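Glycosyl hydrolase family 2, TIM barrel domain protein (Parabacteroides merdae ATCC 43184, PDB 6DXU) probably hydrolyses beta-glucuronides as a family 2 glycoside hydrolase, a beta-glucuronidase of the human gut microbiome. Local coordinates at residues 199-203 with 228-234; 276-280 with 319-323; 379-385 with 419-424; 593-597 with 616-622. One frame throughout, in Å; residues are numbered along the deposited sequence.

In the fold
Along the chain the four contacts close one after another; none nests in or crosses another. Contact 1 comes first, pairing the ends of the hairpin of strands 203-213 and 219-229, just after strand 194-199. Contact 2 ties the loop between strands 263-273 and 286-294 to the hairpin turn that leads into barrel strand 323-331. Contact 3 closes a beta-alpha-beta unit of the TIM barrel, and it touches contact 2: Trp278 NE1 lies 2.8 Å from Asp379 O, probably hydrogen-bonded, and the indole packs on Gly382 and Leu384. Contact 4 joins the segment at strand 596-597 to the loop before helix 623-632, its centre about 23 Å from that of contact 3.

Contact 1. Residues 199-203 with 228-234; sequences LPEVS and FYNPEDI
Val202 lodges one methyl group against each of two side chains. Val202 CG1 lies 3.9 Å from Phe228 CD1, and Val202 CG2 3.7 Å from Ile234 CG1, the valine meeting both at a slant. Glu201 crosses Ile234 nearly at a right angle, OE1 turning to Asn105. Ser203 and Tyr229 form an antiparallel hydrogen-bonded pair, closing the open end of the hairpin of strands 203-213 and 219-229; Ser203 OG lies at the edge of the tyrosine ring, one face of which carries Pro231 CD. Asn230, with CG anti to its N (chi1 -177°), reaches along its type I turn to Ile234: Asn230 OD1 accepts from Ile234 N at 3.0 Å, while Asn230 ND2 donates to Ile234 O at 2.9 Å and also to Pro261 O. A water links OD1 to Glu201 O and Glu232 N. With an alanine here, Ile234 N and O and the water would probably lose the amide that binds them, leaving the chain after the turn less firmly held. Strands 107-112 and 297-305 pack around Leu199.

Contact 2. Residues 276-280 with 319-323; sequences VLWDV and FLNGK
Asn321 reaches across to Trp278 with its amide nitrogen: ND2 donates to Trp278 O at 2.9 Å, with an angle of 148° at the hydrogen. The acceptor lies close to the plane of the asparagine amide, whereas the donor stands 37° out of the carbonyl plane. Leu277 and Asn321 lie alongside each other and point in opposite senses, so that CD1 of the leucine rests 3.7 Å from CG of the amide. Beside this, Leu320 CD2 approaches Asp279 OD2 at 3.7 Å and Val280 CG1 at 4.2 Å. A water accepts from Asn321 ND2 and donates to Asp279 OD2, giving the amide nitrogen a second partner. Asn321 and Gly322 are the central residues of a type I' turn, the tight beta-hairpin connection between strands 318-320 and 323-331; both have positive phi, and the backbones of Leu320 and Lys323 bond to each other in both directions. The turn thus presents Asn321 to the loop after strand 263-273. In the next shell, His309 N donates to Asn321 OD1, which fixes which end of the amide faces Trp278. Asp279 OD1 is taken up by the backbone N of Asp281 and of Val282, leaving OD2 turned to the water. The Trp278 indole, its NE1 directed to Asp379 O, packs on Pro283 and Leu285, and Leu325 lies against both Leu320 and Val280.

Contact 3. Residues 379-385 with 419-424; sequences DELGILV and HPAVII
Asp379 grips the start of 419-424 with both carboxylate oxygens. Asp379 OD2 accepts from His419 ND1 at 2.6 Å, nearly straight at 168°; the oxygen lies in the imidazole plane, but the nitrogen approaches it on the syn side, 34° out of the carboxylate plane. Asp379 OD1 takes the backbone N of Ala421 at 3.0 Å, almost in line with its own C-O bond. NE2 of the histidine binds Glu372, so the ring's rotation is fixed. An asparagine in place of Asp379 would probably weaken the hold on His419, leaving ND1 without a charged mate. Further on the backbones run parallel: Val385 N donates to Ala421 O at 2.8 Å, and Val385 O accepts from Ile423 N and, longer, Ile424 N. Ile383 O is buried against Ala421 CB without a hydrogen-bonding partner. Val385 CG2 meets Ala421 CB at 3.9 Å and Val385 CG1 meets Val422 CG2 at 4.0 Å, while Leu384 crosses Ile423 at about a right angle, Leu384 CD2 lying 3.8 Å from Ile423 CG2. Helix 399-416 links the two strands in a beta-alpha-beta crossover of the TIM barrel; strands 362-364 and 422-429 flank 384-388, and Cys378 of helix 372-381 packs on Val385 and Ala421.

Contact 4. Residues 593-597 with 616-622; sequences FKDFS and ERDFTPK
Asp595 and Lys622 form a buried salt bridge between the segment entering strand 596-597 and the loop before helix 623-632, which opens with a type I turn, Glu616-Phe619. Lys622 NZ approaches on the syn lone pair of Asp595 OD1 at 2.8 Å, with a weak second bond to Asp595 OD2 at 3.3 Å, and the two side chains cross at about a right angle. The ammonium group also donates to the backbone oxygens of Ser519 and Gly613. A water donates to Asp595 OD2 at 2.6 Å and accepts from Arg617 N, so the carboxylate is linked to the turn through solvent. By contrast, Asp595 O is buried with no hydrogen-bonding partner; Arg617 CG comes within 3.4 Å of Asp595 O. The arginine chain is extended from CG to NE; NE makes a salt bridge with Asp335 OD2 and NH1 donates to Leu783 O. Ser597 CB lies over one face of the guanidinium, Ser597 N donates to the same Asp335 OD2, and Ser597 OG is bonded to Asn185 ND2 and Tyr608 O. Lys594, its CG near Glu616 O, bends about CG-CD (chi3 80°) to bring NZ into a salt bridge with Glu351 OE1 and hydrogen bonds with His336 ND1 and Asp335 O. Just after the turn, Thr620 is tied back in an Asx turn: Asp618 OD1 accepts Thr620 N at 3.0 Å and Thr620 OG1 at 2.7 Å, both from the same face of the carboxylate.

Contact 1. Residues 199-203 with 228-234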
loop_
_atom_site.group_PDB
_atom_site.type_symbol
_atom_site.label_atom_id
_atom_site.label_comp_id
_atom_site.label_asym_id
_atom_site.label_seq_id
_atom_site.Cartn_x
_atom_site.Cartn_y
_atom_site.Cartn_z
ATOM N N LEU D 199 -1.463 16.867 -31.584
ATOM C CA LEU D 199 -2.803 16.535 -32.031
ATOM C C LEU D 199 -3.706 17.746 -31.881
ATOM O O LEU D 199 -3.500 18.566 -30.979
ATOM C CB LEU D 199 -3.396 15.373 -31.211
ATOM C CG LEU D 199 -2.641 14.049 -31.316
ATOM C CD1 LEU D 199 -3.186 13.104 -30.250
ATOM C CD2 LEU D 199 -2.797 13.459 -32.727
ATOM N N PRO D 200 -4.737 17.866 -32.732
ATOM C CA PRO D 200 -5.786 18.862 -32.480
ATOM C C PRO D 200 -6.701 18.387 -31.360
ATOM O O PRO D 200 -6.448 17.334 -30.767
ATOM C CB PRO D 200 -6.524 18.937 -33.822
ATOM C CG PRO D 200 -6.398 17.534 -34.365
ATOM C CD PRO D 200 -5.032 17.035 -33.914
ATOM N N GLU D 201 -7.774 19.132 -31.087
ATOM C CA GLU D 201 -8.696 18.764 -30.010
ATOM C C GLU D 201 -9.264 17.366 -30.203
ATOM O O GLU D 201 -9.355 16.588 -29.247
ATOM C CB GLU D 201 -9.836 19.779 -29.927
ATOM C CG GLU D 201 -9.444 21.080 -29.263
ATOM C CD GLU D 201 -10.563 22.115 -29.321
ATOM O OE1 GLU D 201 -10.746 22.834 -28.320
ATOM O OE2 GLU D 201 -11.280 22.182 -30.350
ATOM N N VAL D 202 -9.670 17.030 -31.422
ATOM C CA VAL D 202 -10.320 15.753 -31.696
ATOM C C VAL D 202 -9.437 14.972 -32.645
ATOM O O VAL D 202 -9.116 15.459 -33.734
ATOM C CB VAL D 202 -11.723 15.936 -32.297
ATOM C CG1 VAL D 202 -12.372 14.572 -32.499
ATOM C CG2 VAL D 202 -12.581 16.815 -31.400
ATOM N N SER D 203 -9.076 13.753 -32.254
ATOM C CA SER D 203 -8.255 12.903 -33.102
ATOM C C SER D 203 -8.733 11.463 -32.951
ATOM O O SER D 203 -9.741 11.183 -32.291
ATOM C CB SER D 203 -6.767 13.052 -32.761
ATOM O OG SER D 203 -6.522 12.748 -31.402
ATOM N N PHE D 228 -12.401 7.588 -30.796
ATOM C CA PHE D 228 -11.981 8.984 -30.799
ATOM C C PHE D 228 -11.224 9.338 -29.533
ATOM O O PHE D 228 -11.507 8.821 -28.450
ATOM C CB PHE D 228 -13.186 9.915 -30.931
ATOM C CG PHE D 228 -13.762 9.941 -32.312
ATOM C CD1 PHE D 228 -13.259 10.812 -33.265
ATOM C CD2 PHE D 228 -14.796 9.080 -32.660
ATOM C CE1 PHE D 228 -13.776 10.829 -34.542
ATOM C CE2 PHE D 228 -15.322 9.099 -33.934
ATOM C CZ PHE D 228 -14.806 9.972 -34.876
ATOM N N TYR D 229 -10.265 10.249 -29.678
ATOM C CA TYR D 229 -9.612 10.891 -28.548
ATOM C C TYR D 229 -10.138 12.317 -28.498
ATOM O O TYR D 229 -9.919 13.097 -29.428
ATOM C CB TYR D 229 -8.089 10.843 -28.683
ATOM C CG TYR D 229 -7.391 11.290 -27.421
ATOM C CD1 TYR D 229 -7.708 10.713 -26.192
ATOM C CD2 TYR D 229 -6.428 12.285 -27.449
ATOM C CE1 TYR D 229 -7.075 11.123 -25.019
ATOM C CE2 TYR D 229 -5.782 12.693 -26.290
ATOM C CZ TYR D 229 -6.112 12.111 -25.076
ATOM O OH TYR D 229 -5.483 12.523 -23.915
ATOM N N ASN D 230 -10.880 12.637 -27.444
ATOM C CA ASN D 230 -11.655 13.871 -27.390
ATOM C C ASN D 230 -11.674 14.400 -25.954
ATOM O O ASN D 230 -12.740 14.482 -25.322
ATOM C CB ASN D 230 -13.068 13.604 -27.925
ATOM C CG ASN D 230 -13.937 14.847 -27.982
ATOM O OD1 ASN D 230 -13.482 15.971 -27.752
ATOM N ND2 ASN D 230 -15.218 14.643 -28.293
ATOM N N PRO D 231 -10.515 14.786 -25.411
ATOM C CA PRO D 231 -10.471 15.229 -24.006
ATOM C C PRO D 231 -11.220 16.530 -23.748
ATOM O O PRO D 231 -11.569 16.790 -22.592
ATOM C CB PRO D 231 -8.964 15.380 -23.721
ATOM C CG PRO D 231 -8.330 15.570 -25.070
ATOM C CD PRO D 231 -9.178 14.786 -26.044
ATOM N N GLU D 232 -11.463 17.358 -24.767
ATOM C CA GLU D 232 -12.215 18.594 -24.587
ATOM C C GLU D 232 -13.715 18.409 -24.710
ATOM O O GLU D 232 -14.447 19.390 -24.565
ATOM C CB GLU D 232 -11.785 19.669 -25.590
ATOM C CG GLU D 232 -10.363 20.141 -25.430
ATOM C CD GLU D 232 -10.122 20.907 -24.138
ATOM O OE1 GLU D 232 -11.091 21.442 -23.539
ATOM O OE2 GLU D 232 -8.946 20.979 -23.725
ATOM N N ASP D 233 -14.186 17.194 -24.984
ATOM C CA ASP D 233 -15.624 16.903 -25.022
ATOM C C ASP D 233 -16.346 17.719 -26.102
ATOM O O ASP D 233 -17.470 18.189 -25.909
ATOM C CB ASP D 233 -16.246 17.127 -23.635
ATOM C CG ASP D 233 -17.698 16.717 -23.565
ATOM O OD1 ASP D 233 -18.504 17.494 -22.996
ATOM O OD2 ASP D 233 -18.040 15.642 -24.114
ATOM N N ILE D 234 -15.705 17.853 -27.273
ATOM C CA ILE D 234 -16.378 18.417 -28.443
ATOM C C ILE D 234 -17.581 17.548 -28.791
ATOM O O ILE D 234 -17.472 16.318 -28.866
ATOM C CB ILE D 234 -15.387 18.513 -29.623
ATOM C CG1 ILE D 234 -14.150 19.354 -29.253
ATOM C CG2 ILE D 234 -16.078 19.071 -30.875
ATOM C CD1 ILE D 234 -14.466 20.707 -28.670
HETATM O O HOH W 1 -11.300 17.148 -27.412
#

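Contact 2. Residues 276-280 with 319-323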
loop_
_atom_site.group_PDB
_atom_site.type_symbol
_atom_site.label_atom_id
_atom_site.label_comp_id
_atom_site.label_asym_id
_atom_site.label_seq_id
_atom_site.Cartn_x
_atom_site.Cartn_y
_atom_site.Cartn_z
ATOM N N VAL D 276 -8.443 -5.694 -55.654
ATOM C CA VAL D 276 -7.071 -6.098 -55.928
ATOM C C VAL D 276 -6.498 -6.815 -54.713
ATOM O O VAL D 276 -6.539 -6.298 -53.587
ATOM C CB VAL D 276 -6.225 -4.878 -56.309
ATOM C CG1 VAL D 276 -4.808 -5.309 -56.583
ATOM C CG2 VAL D 276 -6.834 -4.183 -57.529
ATOM N N LEU D 277 -5.967 -8.014 -54.928
ATOM C CA LEU D 277 -5.550 -8.852 -53.817
ATOM C C LEU D 277 -4.101 -8.575 -53.435
ATOM O O LEU D 277 -3.259 -8.288 -54.290
ATOM C CB LEU D 277 -5.726 -10.333 -54.151
ATOM C CG LEU D 277 -7.141 -10.788 -54.527
ATOM C CD1 LEU D 277 -7.233 -12.312 -54.536
ATOM C CD2 LEU D 277 -8.163 -10.206 -53.555
ATOM N N TRP D 278 -3.827 -8.660 -52.142
ATOM C CA TRP D 278 -2.464 -8.624 -51.630
ATOM C C TRP D 278 -1.852 -10.013 -51.765
ATOM O O TRP D 278 -2.485 -11.015 -51.426
ATOM C CB TRP D 278 -2.466 -8.180 -50.157
ATOM C CG TRP D 278 -1.105 -7.964 -49.541
ATOM C CD1 TRP D 278 -0.426 -6.777 -49.436
ATOM C CD2 TRP D 278 -0.263 -8.961 -48.945
ATOM N NE1 TRP D 278 0.784 -6.978 -48.799
ATOM C CE2 TRP D 278 0.909 -8.308 -48.496
ATOM C CE3 TRP D 278 -0.386 -10.341 -48.745
ATOM C CZ2 TRP D 278 1.953 -8.990 -47.860
ATOM C CZ3 TRP D 278 0.648 -11.016 -48.113
ATOM C CH2 TRP D 278 1.801 -10.339 -47.674
ATOM N N ASP D 279 -0.622 -10.069 -52.259
ATOM C CA ASP D 279 0.080 -11.317 -52.514
ATOM C C ASP D 279 1.556 -11.131 -52.184
ATOM O O ASP D 279 2.049 -10.005 -52.133
ATOM C CB ASP D 279 -0.129 -11.748 -53.977
ATOM C CG ASP D 279 0.762 -12.888 -54.382
ATOM O OD1 ASP D 279 1.766 -12.601 -55.072
ATOM O OD2 ASP D 279 0.489 -14.049 -54.000
ATOM N N VAL D 280 2.260 -12.243 -51.930
ATOM C CA VAL D 280 3.679 -12.124 -51.601
ATOM C C VAL D 280 4.506 -11.735 -52.819
ATOM O O VAL D 280 5.586 -11.152 -52.669
ATOM C CB VAL D 280 4.225 -13.408 -50.949
ATOM C CG1 VAL D 280 3.597 -13.605 -49.545
ATOM C CG2 VAL D 280 4.002 -14.627 -51.833
ATOM N N PHE D 319 -2.473 -22.190 -48.085
ATOM C CA PHE D 319 -3.019 -21.595 -49.297
ATOM C C PHE D 319 -3.172 -20.097 -49.117
ATOM O O PHE D 319 -3.769 -19.645 -48.138
ATOM C CB PHE D 319 -4.379 -22.202 -49.665
ATOM C CG PHE D 319 -4.280 -23.552 -50.313
ATOM C CD1 PHE D 319 -4.585 -23.710 -51.648
ATOM C CD2 PHE D 319 -3.863 -24.656 -49.594
ATOM C CE1 PHE D 319 -4.486 -24.950 -52.253
ATOM C CE2 PHE D 319 -3.760 -25.896 -50.201
ATOM C CZ PHE D 319 -4.071 -26.039 -51.523
ATOM N N LEU D 320 -2.643 -19.338 -50.067
ATOM C CA LEU D 320 -2.818 -17.891 -50.138
ATOM C C LEU D 320 -3.635 -17.586 -51.385
ATOM O O LEU D 320 -3.235 -17.964 -52.493
ATOM C CB LEU D 320 -1.468 -17.170 -50.188
ATOM C CG LEU D 320 -1.556 -15.647 -50.317
ATOM C CD1 LEU D 320 -2.229 -15.062 -49.074
ATOM C CD2 LEU D 320 -0.187 -15.033 -50.538
ATOM N N ASN D 321 -4.791 -16.942 -51.199
ATOM C CA ASN D 321 -5.647 -16.547 -52.318
ATOM C C ASN D 321 -6.004 -17.744 -53.202
ATOM O O ASN D 321 -5.995 -17.659 -54.429
ATOM C CB ASN D 321 -4.995 -15.430 -53.127
ATOM C CG ASN D 321 -4.884 -14.136 -52.333
ATOM O OD1 ASN D 321 -5.734 -13.852 -51.491
ATOM N ND2 ASN D 321 -3.851 -13.342 -52.613
ATOM N N GLY D 322 -6.298 -18.871 -52.560
ATOM C CA GLY D 322 -6.763 -20.075 -53.221
ATOM C C GLY D 322 -5.706 -20.910 -53.915
ATOM O O GLY D 322 -6.060 -21.857 -54.623
ATOM N N LYS D 323 -4.418 -20.627 -53.720
ATOM C CA LYS D 323 -3.360 -21.429 -54.330
ATOM C C LYS D 323 -2.313 -21.807 -53.291
ATOM O O LYS D 323 -1.969 -20.997 -52.424
ATOM C CB LYS D 323 -2.711 -20.673 -55.481
ATOM C CG LYS D 323 -3.728 -20.193 -56.514
ATOM C CD LYS D 323 -3.102 -19.273 -57.538
ATOM C CE LYS D 323 -4.144 -18.721 -58.503
ATOM N NZ LYS D 323 -3.484 -18.231 -59.750
HETATM O O HOH W 2 -2.258 -14.393 -54.653
#

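Contact 3. Residues 379-385 with 419-424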
loop_
_atom_site.group_PDB
_atom_site.type_symbol
_atom_site.label_atom_id
_atom_site.label_comp_id
_atom_site.label_asym_id
_atom_site.label_seq_id
_atom_site.Cartn_x
_atom_site.Cartn_y
_atom_site.Cartn_z
ATOM N N ASP D 379 4.235 -5.631 -45.150
ATOM C CA ASP D 379 3.103 -5.337 -46.028
ATOM C C ASP D 379 3.579 -4.912 -47.412
ATOM O O ASP D 379 2.998 -5.306 -48.430
ATOM C CB ASP D 379 2.247 -4.215 -45.451
ATOM C CG ASP D 379 1.450 -4.627 -44.224
ATOM O OD1 ASP D 379 1.266 -5.835 -43.949
ATOM O OD2 ASP D 379 0.987 -3.694 -43.532
ATOM N N GLU D 380 4.599 -4.049 -47.461
ATOM C CA GLU D 380 5.026 -3.448 -48.720
ATOM C C GLU D 380 5.864 -4.394 -49.548
ATOM O O GLU D 380 5.846 -4.311 -50.781
ATOM C CB GLU D 380 5.843 -2.187 -48.465
ATOM C CG GLU D 380 5.028 -1.045 -47.920
ATOM C CD GLU D 380 5.897 0.116 -47.489
ATOM O OE1 GLU D 380 7.101 0.130 -47.858
ATOM O OE2 GLU D 380 5.374 1.008 -46.779
ATOM N N LEU D 381 6.612 -5.277 -48.906
ATOM C CA LEU D 381 7.508 -6.163 -49.637
ATOM C C LEU D 381 6.896 -7.520 -49.945
ATOM O O LEU D 381 7.449 -8.249 -50.769
ATOM C CB LEU D 381 8.804 -6.371 -48.850
ATOM C CG LEU D 381 9.714 -5.145 -48.713
ATOM C CD1 LEU D 381 10.781 -5.431 -47.676
ATOM C CD2 LEU D 381 10.358 -4.800 -50.057
ATOM N N GLY D 382 5.809 -7.894 -49.278
ATOM C CA GLY D 382 5.165 -9.176 -49.504
ATOM C C GLY D 382 5.737 -10.305 -48.667
ATOM O O GLY D 382 6.149 -11.338 -49.204
ATOM N N ILE D 383 5.762 -10.130 -47.347
ATOM C CA ILE D 383 6.304 -11.124 -46.425
ATOM C C ILE D 383 5.232 -11.407 -45.380
ATOM O O ILE D 383 4.873 -10.510 -44.610
ATOM C CB ILE D 383 7.600 -10.647 -45.751
ATOM C CG1 ILE D 383 8.660 -10.327 -46.808
ATOM C CG2 ILE D 383 8.101 -11.695 -44.734
ATOM C CD1 ILE D 383 9.938 -9.699 -46.211
ATOM N N LEU D 384 4.706 -12.633 -45.366
ATOM C CA LEU D 384 3.730 -13.027 -44.356
ATOM C C LEU D 384 4.394 -13.090 -42.976
ATOM O O LEU D 384 5.607 -13.286 -42.855
ATOM C CB LEU D 384 3.111 -14.378 -44.709
ATOM C CG LEU D 384 2.277 -14.364 -45.998
ATOM C CD1 LEU D 384 2.114 -15.771 -46.569
ATOM C CD2 LEU D 384 0.929 -13.717 -45.731
ATOM N N VAL D 385 3.587 -12.937 -41.920
ATOM C CA VAL D 385 4.122 -12.692 -40.582
ATOM C C VAL D 385 3.470 -13.585 -39.528
ATOM O O VAL D 385 2.238 -13.690 -39.453
ATOM C CB VAL D 385 3.956 -11.210 -40.189
ATOM C CG1 VAL D 385 4.183 -10.996 -38.688
ATOM C CG2 VAL D 385 4.917 -10.353 -40.992
ATOM N N HIS D 419 -2.488 -5.047 -40.459
ATOM C CA HIS D 419 -1.463 -5.436 -41.430
ATOM C C HIS D 419 -1.860 -6.691 -42.198
ATOM O O HIS D 419 -1.958 -7.765 -41.594
ATOM C CB HIS D 419 -0.124 -5.669 -40.730
ATOM C CG HIS D 419 0.450 -4.425 -40.140
ATOM N ND1 HIS D 419 1.006 -3.430 -40.913
ATOM C CD2 HIS D 419 0.511 -3.991 -38.857
ATOM C CE1 HIS D 419 1.400 -2.440 -40.128
ATOM N NE2 HIS D 419 1.121 -2.759 -38.877
ATOM N N PRO D 420 -2.030 -6.634 -43.519
ATOM C CA PRO D 420 -2.364 -7.870 -44.249
ATOM C C PRO D 420 -1.276 -8.931 -44.156
ATOM O O PRO D 420 -1.576 -10.125 -44.293
ATOM C CB PRO D 420 -2.583 -7.389 -45.697
ATOM C CG PRO D 420 -1.823 -6.108 -45.788
ATOM C CD PRO D 420 -1.945 -5.469 -44.416
ATOM N N ALA D 421 -0.027 -8.545 -43.895
ATOM C CA ALA D 421 1.037 -9.543 -43.766
ATOM C C ALA D 421 0.772 -10.538 -42.644
ATOM O O ALA D 421 1.173 -11.703 -42.743
ATOM C CB ALA D 421 2.384 -8.845 -43.541
ATOM N N VAL D 422 0.130 -10.111 -41.553
ATOM C CA VAL D 422 0.049 -10.982 -40.382
ATOM C C VAL D 422 -0.952 -12.103 -40.635
ATOM O O VAL D 422 -2.112 -11.855 -40.992
ATOM C CB VAL D 422 -0.330 -10.181 -39.125
ATOM C CG1 VAL D 422 -0.430 -11.114 -37.917
ATOM C CG2 VAL D 422 0.680 -9.054 -38.874
ATOM N N ILE D 423 -0.506 -13.343 -40.439
ATOM C CA ILE D 423 -1.392 -14.503 -40.464
ATOM C C ILE D 423 -1.440 -15.249 -39.141
ATOM O O ILE D 423 -2.349 -16.071 -38.954
ATOM C CB ILE D 423 -0.997 -15.489 -41.581
ATOM C CG1 ILE D 423 0.485 -15.872 -41.415
ATOM C CG2 ILE D 423 -1.292 -14.880 -42.941
ATOM C CD1 ILE D 423 0.950 -17.047 -42.299
ATOM N N ILE D 424 -0.486 -15.049 -38.232
ATOM C CA ILE D 424 -0.402 -15.840 -37.008
ATOM C C ILE D 424 -0.079 -14.936 -35.827
ATOM O O ILE D 424 0.872 -14.148 -35.884
ATOM C CB ILE D 424 0.662 -16.952 -37.120
ATOM C CG1 ILE D 424 0.154 -18.095 -38.005
ATOM C CG2 ILE D 424 1.037 -17.478 -35.738
ATOM C CD1 ILE D 424 1.237 -19.110 -38.381
#

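Contact 4. Residues 593-597 with 616-622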
loop_
_atom_site.group_PDB
_atom_site.type_symbol
_atom_site.label_atom_id
_atom_site.label_comp_id
_atom_site.label_asym_id
_atom_site.label_seq_id
_atom_site.Cartn_x
_atom_site.Cartn_y
_atom_site.Cartn_z
ATOM N N PHE D 593 17.693 -14.960 -39.704
ATOM C CA PHE D 593 18.268 -14.313 -40.876
ATOM C C PHE D 593 19.666 -13.776 -40.584
ATOM O O PHE D 593 20.591 -13.940 -41.395
ATOM C CB PHE D 593 17.354 -13.185 -41.339
ATOM C CG PHE D 593 17.815 -12.508 -42.590
ATOM C CD1 PHE D 593 17.916 -13.216 -43.773
ATOM C CD2 PHE D 593 18.121 -11.157 -42.589
ATOM C CE1 PHE D 593 18.322 -12.594 -44.940
ATOM C CE2 PHE D 593 18.519 -10.525 -43.743
ATOM C CZ PHE D 593 18.620 -11.239 -44.929
ATOM N N LYS D 594 19.829 -13.093 -39.448
ATOM C CA LYS D 594 21.046 -12.348 -39.151
ATOM C C LYS D 594 21.584 -12.730 -37.781
ATOM O O LYS D 594 20.811 -12.859 -36.819
ATOM C CB LYS D 594 20.779 -10.834 -39.217
ATOM C CG LYS D 594 22.014 -9.961 -39.035
ATOM C CD LYS D 594 21.657 -8.486 -39.106
ATOM C CE LYS D 594 21.063 -8.025 -37.753
ATOM N NZ LYS D 594 20.420 -6.666 -37.841
ATOM N N ASP D 595 22.913 -12.914 -37.695
ATOM C CA ASP D 595 23.569 -13.110 -36.394
ATOM C C ASP D 595 23.073 -12.072 -35.395
ATOM O O ASP D 595 22.910 -10.896 -35.740
ATOM C CB ASP D 595 25.096 -12.965 -36.519
ATOM C CG ASP D 595 25.777 -14.144 -37.230
ATOM O OD1 ASP D 595 25.125 -15.165 -37.557
ATOM O OD2 ASP D 595 27.001 -14.030 -37.456
ATOM N N PHE D 596 22.865 -12.499 -34.143
ATOM C CA PHE D 596 22.391 -11.608 -33.095
ATOM C C PHE D 596 23.029 -11.998 -31.770
ATOM O O PHE D 596 23.457 -13.138 -31.566
ATOM C CB PHE D 596 20.865 -11.646 -32.955
ATOM C CG PHE D 596 20.348 -12.973 -32.502
ATOM C CD1 PHE D 596 20.162 -13.247 -31.152
ATOM C CD2 PHE D 596 20.073 -13.963 -33.430
ATOM C CE1 PHE D 596 19.692 -14.484 -30.738
ATOM C CE2 PHE D 596 19.619 -15.208 -33.032
ATOM C CZ PHE D 596 19.415 -15.464 -31.670
ATOM N N SER D 597 23.069 -11.036 -30.856
ATOM C CA SER D 597 23.726 -11.250 -29.575
ATOM C C SER D 597 22.833 -11.997 -28.591
ATOM O O SER D 597 21.611 -11.829 -28.569
ATOM C CB SER D 597 24.165 -9.915 -28.969
ATOM O OG SER D 597 24.704 -10.117 -27.662
ATOM N N GLU D 616 25.782 -11.623 -41.476
ATOM C CA GLU D 616 26.487 -11.198 -40.272
ATOM C C GLU D 616 25.752 -10.032 -39.611
ATOM O O GLU D 616 24.919 -9.355 -40.222
ATOM C CB GLU D 616 27.927 -10.771 -40.599
ATOM C CG GLU D 616 28.799 -11.868 -41.270
ATOM C CD GLU D 616 30.231 -11.388 -41.500
ATOM O OE1 GLU D 616 30.876 -10.975 -40.514
ATOM O OE2 GLU D 616 30.699 -11.395 -42.661
ATOM N N ARG D 617 26.107 -9.777 -38.351
ATOM C CA ARG D 617 25.397 -8.800 -37.534
ATOM C C ARG D 617 25.541 -7.379 -38.066
ATOM O O ARG D 617 24.799 -6.490 -37.626
ATOM C CB ARG D 617 25.890 -8.915 -36.076
ATOM C CG ARG D 617 25.000 -8.260 -35.035
ATOM C CD ARG D 617 25.449 -8.643 -33.616
ATOM N NE ARG D 617 24.693 -7.963 -32.563
ATOM C CZ ARG D 617 25.197 -7.003 -31.789
ATOM N NH1 ARG D 617 26.464 -6.602 -31.945
ATOM N NH2 ARG D 617 24.434 -6.444 -30.853
ATOM N N ASP D 618 26.448 -7.149 -39.026
ATOM C CA ASP D 618 26.626 -5.847 -39.649
ATOM C C ASP D 618 26.067 -5.783 -41.074
ATOM O O ASP D 618 26.386 -4.842 -41.812
ATOM C CB ASP D 618 28.111 -5.474 -39.647
ATOM C CG ASP D 618 28.949 -6.377 -40.549
ATOM O OD1 ASP D 618 28.406 -7.337 -41.154
ATOM O OD2 ASP D 618 30.168 -6.137 -40.629
ATOM N N PHE D 619 25.258 -6.761 -41.478
ATOM C CA PHE D 619 24.610 -6.910 -42.797
ATOM C C PHE D 619 25.500 -7.602 -43.835
ATOM O O PHE D 619 25.052 -7.763 -44.982
ATOM C CB PHE D 619 24.111 -5.584 -43.408
ATOM C CG PHE D 619 22.938 -4.980 -42.689
ATOM C CD1 PHE D 619 21.938 -5.793 -42.173
ATOM C CD2 PHE D 619 22.827 -3.603 -42.545
ATOM C CE1 PHE D 619 20.838 -5.246 -41.509
ATOM C CE2 PHE D 619 21.729 -3.040 -41.888
ATOM C CZ PHE D 619 20.731 -3.861 -41.375
ATOM N N THR D 620 26.720 -7.998 -43.504
ATOM C CA THR D 620 27.543 -8.673 -44.509
ATOM C C THR D 620 26.957 -10.047 -44.793
ATOM O O THR D 620 26.856 -10.865 -43.871
ATOM C CB THR D 620 28.989 -8.818 -44.052
ATOM O OG1 THR D 620 29.487 -7.543 -43.636
ATOM C CG2 THR D 620 29.853 -9.355 -45.218
ATOM N N PRO D 621 26.572 -10.351 -46.027
ATOM C CA PRO D 621 26.026 -11.682 -46.311
ATOM C C PRO D 621 27.080 -12.757 -46.100
ATOM O O PRO D 621 28.253 -12.577 -46.437
ATOM C CB PRO D 621 25.616 -11.591 -47.788
ATOM C CG PRO D 621 25.680 -10.138 -48.145
ATOM C CD PRO D 621 26.648 -9.506 -47.231
ATOM N N LYS D 622 26.650 -13.882 -45.535
ATOM C CA LYS D 622 27.470 -15.083 -45.484
ATOM C C LYS D 622 27.275 -15.891 -46.765
ATOM O O LYS D 622 26.399 -15.601 -47.579
ATOM C CB LYS D 622 27.118 -15.933 -44.262
ATOM C CG LYS D 622 27.345 -15.252 -42.909
ATOM C CD LYS D 622 27.231 -16.267 -41.787
ATOM C CE LYS D 622 26.971 -15.617 -40.438
ATOM N NZ LYS D 622 26.696 -16.663 -39.402
HETATM O O HOH W 3 28.027 -11.628 -37.026
#